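Local coordinates for aminotransferase, class III (Thermomicrobium roseum, PDB 6IO1) that catalyses (S)-enantioselective omega-transamination as a thermostable, pyridoxal-phosphate-dependent class-III aminotransferase, at the interface of chains A and B. Sequence-based numbering; all coordinates share one arbitrary frame. Chains: chain A/B, Aminotransferase, class III.

Contact 1: the interface of chains A and B. Residues chain A 4, 6, 38-40, 67; chain B 81-83, 95.
B:Arg82, the last residue of helix 70-82, lies across chain A with its backbone and its side chain both in use. Its CG stands anti to the backbone N (chi1 177°), and the chain bends at chi3. This turn brings the guanidinium up to A:Glu4 and A:Trp6 of the N-terminal segment. A:Glu4 and B:Arg82 meet tip to tip. NE of B:Arg82 lies 3.5 Å from the carboxylate OE2 of A:Glu4 in a long salt bridge. The two planes are turned 53° apart, so this is not a flat, two-pronged pairing. CG of A:Glu4 also sits over one face of the guanidinium, toward its rim. A:Trp6 points its six-membered ring at the same group. The ring is steeply inclined to the guanidinium, and its CZ2 comes 3.8 Å from CD of B:Arg82. B:Pro95 crosses A:Trp6 at about a right angle and puts CG over the six-membered ring, 3.9 Å from its centroid. A:Val38 CB covers the same indole face, and its CG1 lies 3.6 Å from B:Pro95 CG. An alanine in place of B:Arg82 would lose the ion pair with A:Glu4 and would probably loosen the N-terminal segment of chain A. The main-chain bond does not depend on that side chain: A:Gly40 N, in strand 35-41, donates to B:Arg82 O at 2.8 Å, within the carbonyl plane.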
# COMPACT_ATOMS: atom_id res chain seq x y z
N GLU A 4 -10.49 -30.45 -4.00
CA GLU A 4 -9.27 -29.94 -4.61
C GLU A 4 -8.06 -30.76 -4.19
O GLU A 4 -7.95 -31.19 -3.03
CB GLU A 4 -9.07 -28.47 -4.24
CG GLU A 4 -10.34 -27.64 -4.22
CD GLU A 4 -10.95 -27.56 -2.84
OE1 GLU A 4 -11.72 -28.47 -2.47
OE2 GLU A 4 -10.66 -26.58 -2.12
N TRP A 6 -3.70 -30.78 -4.49
CA TRP A 6 -2.53 -29.96 -4.70
C TRP A 6 -1.30 -30.83 -4.91
O TRP A 6 -1.23 -31.97 -4.42
CB TRP A 6 -2.34 -29.00 -3.53
CG TRP A 6 -3.60 -28.25 -3.27
CD1 TRP A 6 -4.56 -28.56 -2.34
CD2 TRP A 6 -4.08 -27.11 -3.98
NE1 TRP A 6 -5.59 -27.66 -2.42
CE2 TRP A 6 -5.32 -26.76 -3.42
CE3 TRP A 6 -3.57 -26.34 -5.03
CZ2 TRP A 6 -6.06 -25.67 -3.87
CZ3 TRP A 6 -4.31 -25.26 -5.47
CH2 TRP A 6 -5.54 -24.93 -4.89
N VAL A 38 -3.71 -23.87 1.68
CA VAL A 38 -4.56 -23.96 0.50
C VAL A 38 -6.04 -23.81 0.81
O VAL A 38 -6.82 -23.60 -0.13
CB VAL A 38 -4.32 -25.28 -0.26
CG1 VAL A 38 -2.84 -25.52 -0.47
CG2 VAL A 38 -4.95 -26.44 0.49
N ARG A 39 -6.45 -23.91 2.06
CA ARG A 39 -7.88 -23.90 2.37
C ARG A 39 -8.08 -23.38 3.78
O ARG A 39 -7.24 -23.57 4.66
CB ARG A 39 -8.49 -25.31 2.24
CG ARG A 39 -10.01 -25.36 2.47
CD ARG A 39 -10.60 -26.69 2.04
NE ARG A 39 -10.03 -27.82 2.77
CZ ARG A 39 -10.59 -28.38 3.84
NH1 ARG A 39 -11.73 -27.91 4.33
NH2 ARG A 39 -10.00 -29.40 4.44
N GLY A 40 -9.22 -22.72 3.98
CA GLY A 40 -9.54 -22.22 5.29
C GLY A 40 -11.01 -22.26 5.63
O GLY A 40 -11.87 -22.04 4.77
N HIS A 67 -12.27 -17.63 8.43
CA HIS A 67 -12.15 -18.01 7.04
C HIS A 67 -13.47 -18.59 6.51
O HIS A 67 -14.34 -19.02 7.27
CB HIS A 67 -11.04 -19.05 6.85
CG HIS A 67 -9.68 -18.57 7.25
ND1 HIS A 67 -8.95 -17.69 6.49
CD2 HIS A 67 -8.92 -18.87 8.32
CE1 HIS A 67 -7.79 -17.46 7.08
NE2 HIS A 67 -7.75 -18.16 8.19
N GLU B 81 -13.88 -18.07 -1.17
CA GLU B 81 -14.52 -19.19 -0.49
C GLU B 81 -13.50 -20.22 -0.03
O GLU B 81 -13.61 -20.75 1.09
CB GLU B 81 -15.58 -19.82 -1.39
CG GLU B 81 -16.74 -18.89 -1.70
CD GLU B 81 -17.98 -19.62 -2.14
OE1 GLU B 81 -18.15 -20.80 -1.75
OE2 GLU B 81 -18.80 -19.02 -2.88
N ARG B 82 -12.51 -20.53 -0.86
CA ARG B 82 -11.51 -21.53 -0.48
C ARG B 82 -10.63 -21.04 0.66
O ARG B 82 -10.52 -21.70 1.70
CB ARG B 82 -10.67 -21.92 -1.70
CG ARG B 82 -9.57 -22.91 -1.38
CD ARG B 82 -8.91 -23.41 -2.65
NE ARG B 82 -9.88 -23.59 -3.73
CZ ARG B 82 -9.57 -23.66 -5.01
NH1 ARG B 82 -8.30 -23.57 -5.39
NH2 ARG B 82 -10.52 -23.82 -5.93
N VAL B 83 -10.00 -19.88 0.49
CA VAL B 83 -9.28 -19.17 1.54
C VAL B 83 -9.00 -17.76 1.03
O VAL B 83 -8.47 -17.57 -0.07
CB VAL B 83 -7.98 -19.90 1.94
CG1 VAL B 83 -7.02 -20.05 0.75
CG2 VAL B 83 -7.30 -19.18 3.09
N PRO B 95 -1.26 -21.17 -2.94
CA PRO B 95 -0.99 -21.64 -4.31
C PRO B 95 -1.09 -20.53 -5.35
O PRO B 95 -0.24 -20.47 -6.25
CB PRO B 95 -2.07 -22.71 -4.53
CG PRO B 95 -2.31 -23.24 -3.16
CD PRO B 95 -2.20 -22.06 -2.24

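Contact 2: the interface of chains A and B. Residues chain A 95, 98-99, 102; chain B 6, 11, 14.
Two helices pack here, 95-107 of chain A and 8-18 of chain B. B:Lys14 spans much of the contact. Its CG is anti to the carbonyl carbon (chi1 -74°), and the chain runs extended from there. CB meets the branch methyl CG2 of A:Ile98 at 3.5 Å. CD passes the methyl CB of A:Ala102 at 4.1 Å and begins to approach A:Glu99. CE lies 3.9 Å from OE1 of A:Glu99. The tip NZ donates a hydrogen bond of 2.9 Å to OE1 of A:Glu99, and the pair is also a salt bridge. OE1 accepts through its syn lone pair, on the side of the other oxygen. A:Glu99 bends at chi2 (-75°) and crosses the lysine obliquely. B:Leu11, one turn earlier, lays CD1 near the ring of A:Pro95 and CD2 near OE2 of A:Glu99. Its carbonyl O faces CG2 of A:Ile98 at 3.4 Å. B:Trp6 adds CD1, 4.1 Å from CB of A:Pro95. The ion pair is thus flanked by apolar contacts, which may strengthen it. The site fastens the N-terminal helix of one subunit to the other subunit of the dimer.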
# COMPACT_ATOMS: atom_id res chain seq x y z
N PRO A 95 -20.48 4.00 -5.07
CA PRO A 95 -21.44 3.92 -3.95
C PRO A 95 -20.89 3.17 -2.75
O PRO A 95 -21.10 3.63 -1.61
CB PRO A 95 -22.64 3.19 -4.58
CG PRO A 95 -22.58 3.58 -6.01
CD PRO A 95 -21.11 3.64 -6.35
N ILE A 98 -18.60 5.49 -0.65
CA ILE A 98 -19.34 6.54 0.06
C ILE A 98 -20.08 5.95 1.25
O ILE A 98 -20.06 6.52 2.36
CB ILE A 98 -20.29 7.25 -0.92
CG1 ILE A 98 -19.51 7.94 -2.03
CG2 ILE A 98 -21.16 8.25 -0.18
CD1 ILE A 98 -20.38 8.50 -3.14
N GLU A 99 -20.75 4.82 1.04
CA GLU A 99 -21.49 4.19 2.13
C GLU A 99 -20.56 3.76 3.26
O GLU A 99 -20.89 3.91 4.44
CB GLU A 99 -22.30 3.00 1.61
CG GLU A 99 -23.41 3.37 0.64
CD GLU A 99 -24.63 3.99 1.32
OE1 GLU A 99 -24.56 4.28 2.53
OE2 GLU A 99 -25.65 4.18 0.63
N ALA A 102 -19.59 6.88 5.29
CA ALA A 102 -20.65 7.29 6.21
C ALA A 102 -20.77 6.32 7.38
O ALA A 102 -20.92 6.75 8.54
CB ALA A 102 -21.98 7.40 5.46
N TRP B 6 -29.38 2.65 -2.98
CA TRP B 6 -28.80 3.99 -2.93
C TRP B 6 -29.56 4.93 -3.85
O TRP B 6 -30.08 4.52 -4.89
CB TRP B 6 -27.31 3.96 -3.33
CG TRP B 6 -27.03 3.29 -4.65
CD1 TRP B 6 -26.53 2.03 -4.84
CD2 TRP B 6 -27.22 3.84 -5.97
NE1 TRP B 6 -26.40 1.77 -6.18
CE2 TRP B 6 -26.82 2.86 -6.89
CE3 TRP B 6 -27.69 5.07 -6.45
CZ2 TRP B 6 -26.88 3.07 -8.27
CZ3 TRP B 6 -27.76 5.27 -7.81
CH2 TRP B 6 -27.35 4.27 -8.71
N LEU B 11 -26.14 9.90 -2.00
CA LEU B 11 -24.74 9.56 -2.20
C LEU B 11 -23.88 10.81 -2.29
O LEU B 11 -22.79 10.87 -1.71
CB LEU B 11 -24.57 8.70 -3.45
CG LEU B 11 -25.11 7.27 -3.37
CD1 LEU B 11 -25.04 6.61 -4.74
CD2 LEU B 11 -24.34 6.45 -2.34
N LYS B 14 -23.65 12.34 1.26
CA LYS B 14 -22.78 11.53 2.12
C LYS B 14 -21.32 11.68 1.72
O LYS B 14 -20.44 11.73 2.59
CB LYS B 14 -23.20 10.06 2.06
CG LYS B 14 -24.47 9.72 2.81
CD LYS B 14 -24.82 8.25 2.61
CE LYS B 14 -25.81 7.77 3.65
NZ LYS B 14 -26.33 6.41 3.32

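Contact 3: the interface of chains A and B. Residues chain A 133-134, 137, 145, 318; chain B 173-175.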
# COMPACT_ATOMS: atom_id res chain seq x y z
N ARG A 133 1.12 16.87 9.12
CA ARG A 133 2.08 17.89 8.70
C ARG A 133 1.43 18.91 7.77
O ARG A 133 1.66 20.11 7.90
CB ARG A 133 3.29 17.22 8.05
CG ARG A 133 4.13 16.43 9.04
CD ARG A 133 5.14 15.52 8.36
NE ARG A 133 6.19 15.12 9.29
CZ ARG A 133 7.08 14.16 9.05
NH1 ARG A 133 7.04 13.48 7.91
NH2 ARG A 133 8.00 13.86 9.96
N TYR A 134 0.61 18.44 6.83
CA TYR A 134 -0.09 19.33 5.90
C TYR A 134 -1.08 20.22 6.63
O TYR A 134 -1.28 21.38 6.26
CB TYR A 134 -0.79 18.48 4.84
CG TYR A 134 -1.54 19.26 3.78
CD1 TYR A 134 -0.89 20.21 3.00
CD2 TYR A 134 -2.88 19.02 3.54
CE1 TYR A 134 -1.58 20.91 2.03
CE2 TYR A 134 -3.57 19.71 2.57
CZ TYR A 134 -2.92 20.66 1.82
OH TYR A 134 -3.61 21.35 0.85
N TRP A 137 0.86 22.88 8.18
CA TRP A 137 1.32 23.75 7.10
C TRP A 137 0.22 24.72 6.67
O TRP A 137 0.49 25.91 6.45
CB TRP A 137 1.78 22.89 5.92
CG TRP A 137 2.36 23.66 4.77
CD1 TRP A 137 3.64 24.14 4.66
CD2 TRP A 137 1.69 24.03 3.55
NE1 TRP A 137 3.80 24.78 3.46
CE2 TRP A 137 2.62 24.73 2.76
CE3 TRP A 137 0.40 23.83 3.06
CZ2 TRP A 137 2.30 25.23 1.50
CZ3 TRP A 137 0.08 24.33 1.81
CH2 TRP A 137 1.03 25.02 1.05
N VAL A 145 6.49 19.69 12.25
CA VAL A 145 6.51 18.48 11.43
C VAL A 145 6.96 17.25 12.22
O VAL A 145 6.80 16.12 11.75
CB VAL A 145 7.39 18.67 10.19
CG1 VAL A 145 6.83 19.77 9.30
CG2 VAL A 145 8.82 18.97 10.59
N PHE A 318 -5.66 18.54 -3.28
CA PHE A 318 -4.95 17.84 -2.22
C PHE A 318 -3.99 16.83 -2.86
O PHE A 318 -4.42 15.80 -3.39
CB PHE A 318 -5.94 17.15 -1.29
CG PHE A 318 -5.31 16.38 -0.18
CD1 PHE A 318 -4.33 16.96 0.62
CD2 PHE A 318 -5.70 15.08 0.09
CE1 PHE A 318 -3.75 16.24 1.65
CE2 PHE A 318 -5.12 14.36 1.12
CZ PHE A 318 -4.15 14.94 1.90
N GLY B 173 4.12 21.11 1.25
CA GLY B 173 3.33 21.12 2.47
C GLY B 173 3.35 19.85 3.29
O GLY B 173 2.73 19.83 4.36
N PHE B 174 4.03 18.80 2.84
CA PHE B 174 4.02 17.52 3.55
C PHE B 174 5.25 17.31 4.42
O PHE B 174 5.42 16.21 4.96
CB PHE B 174 3.86 16.38 2.55
CG PHE B 174 2.51 16.36 1.89
CD1 PHE B 174 1.36 16.16 2.63
CD2 PHE B 174 2.39 16.55 0.52
CE1 PHE B 174 0.12 16.15 2.03
CE2 PHE B 174 1.16 16.54 -0.09
CZ PHE B 174 0.02 16.34 0.66
N GLY B 175 6.11 18.31 4.58
CA GLY B 175 7.22 18.22 5.49
C GLY B 175 8.47 17.62 4.87
O GLY B 175 8.63 17.55 3.65
O HOH W 1 5.66 13.86 5.51
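Helix 121-138 of chain A meets a loop of chain B, residues 173-175. A:Val145 and A:Phe318, both in loops, add to the chain A side. The direct contacts are van der Waals and CH-pi in kind, and a water lies between A:Arg133 and the loop. B:Gly173 lies under the indole of A:Trp137. Its CA sits over one face, 3.5 Å from the centroid of the five-membered ring. A:Trp137 holds CG anti to its backbone N (chi1 -176°), which turns this face to the loop. B:Gly173 itself has a positive phi (83°). B:Gly173 O lies at the edge of the A:Tyr134 ring, in its plane. B:Phe174 lies alongside A:Tyr134, both side chains pointing the same way. Its CE1 comes 3.8 Å from CB of A:Tyr134. A:Phe318 crosses B:Phe174 obliquely and sets its CE1 at the edge of that ring, in plane, 3.9 Å from CE1 of B:Phe174. A:Val145 CG1 makes a looser contact with CA of B:Gly175. A:Arg133 is extended from CG to NE and passes B:Phe174 O with CD at 3.5 Å. Water 1, 2.8 Å from NH1 of A:Arg133, also lies by B:Phe174 O, but that second distance is too short to be trusted in detail. The rotation of the guanidinium is fixed within chain A: NE donates to A:Val145 O at 2.7 Å, in the guanidinium plane and on a carbonyl lone pair.

All three contacts belong to one two-fold symmetric interface, and each has a twin. Contacts 1 and 2 are about 33 Å apart between the centres of their C-alpha atoms. Contacts 2 and 3 are about 29 Å apart, and contacts 1 and 3 about 44 Å. Contacts 1 and 2 share residues 6 and 95 with the chains swapped, so the N-terminal segment of each subunit meets helix 95-107 of the other. The symmetry breaks locally at the tryptophan (chi1 -51° and 53°), so the twin of contact 1 is inexact. Contact 3 uses other elements. Such spread anchoring may contribute to the stability of the dimer.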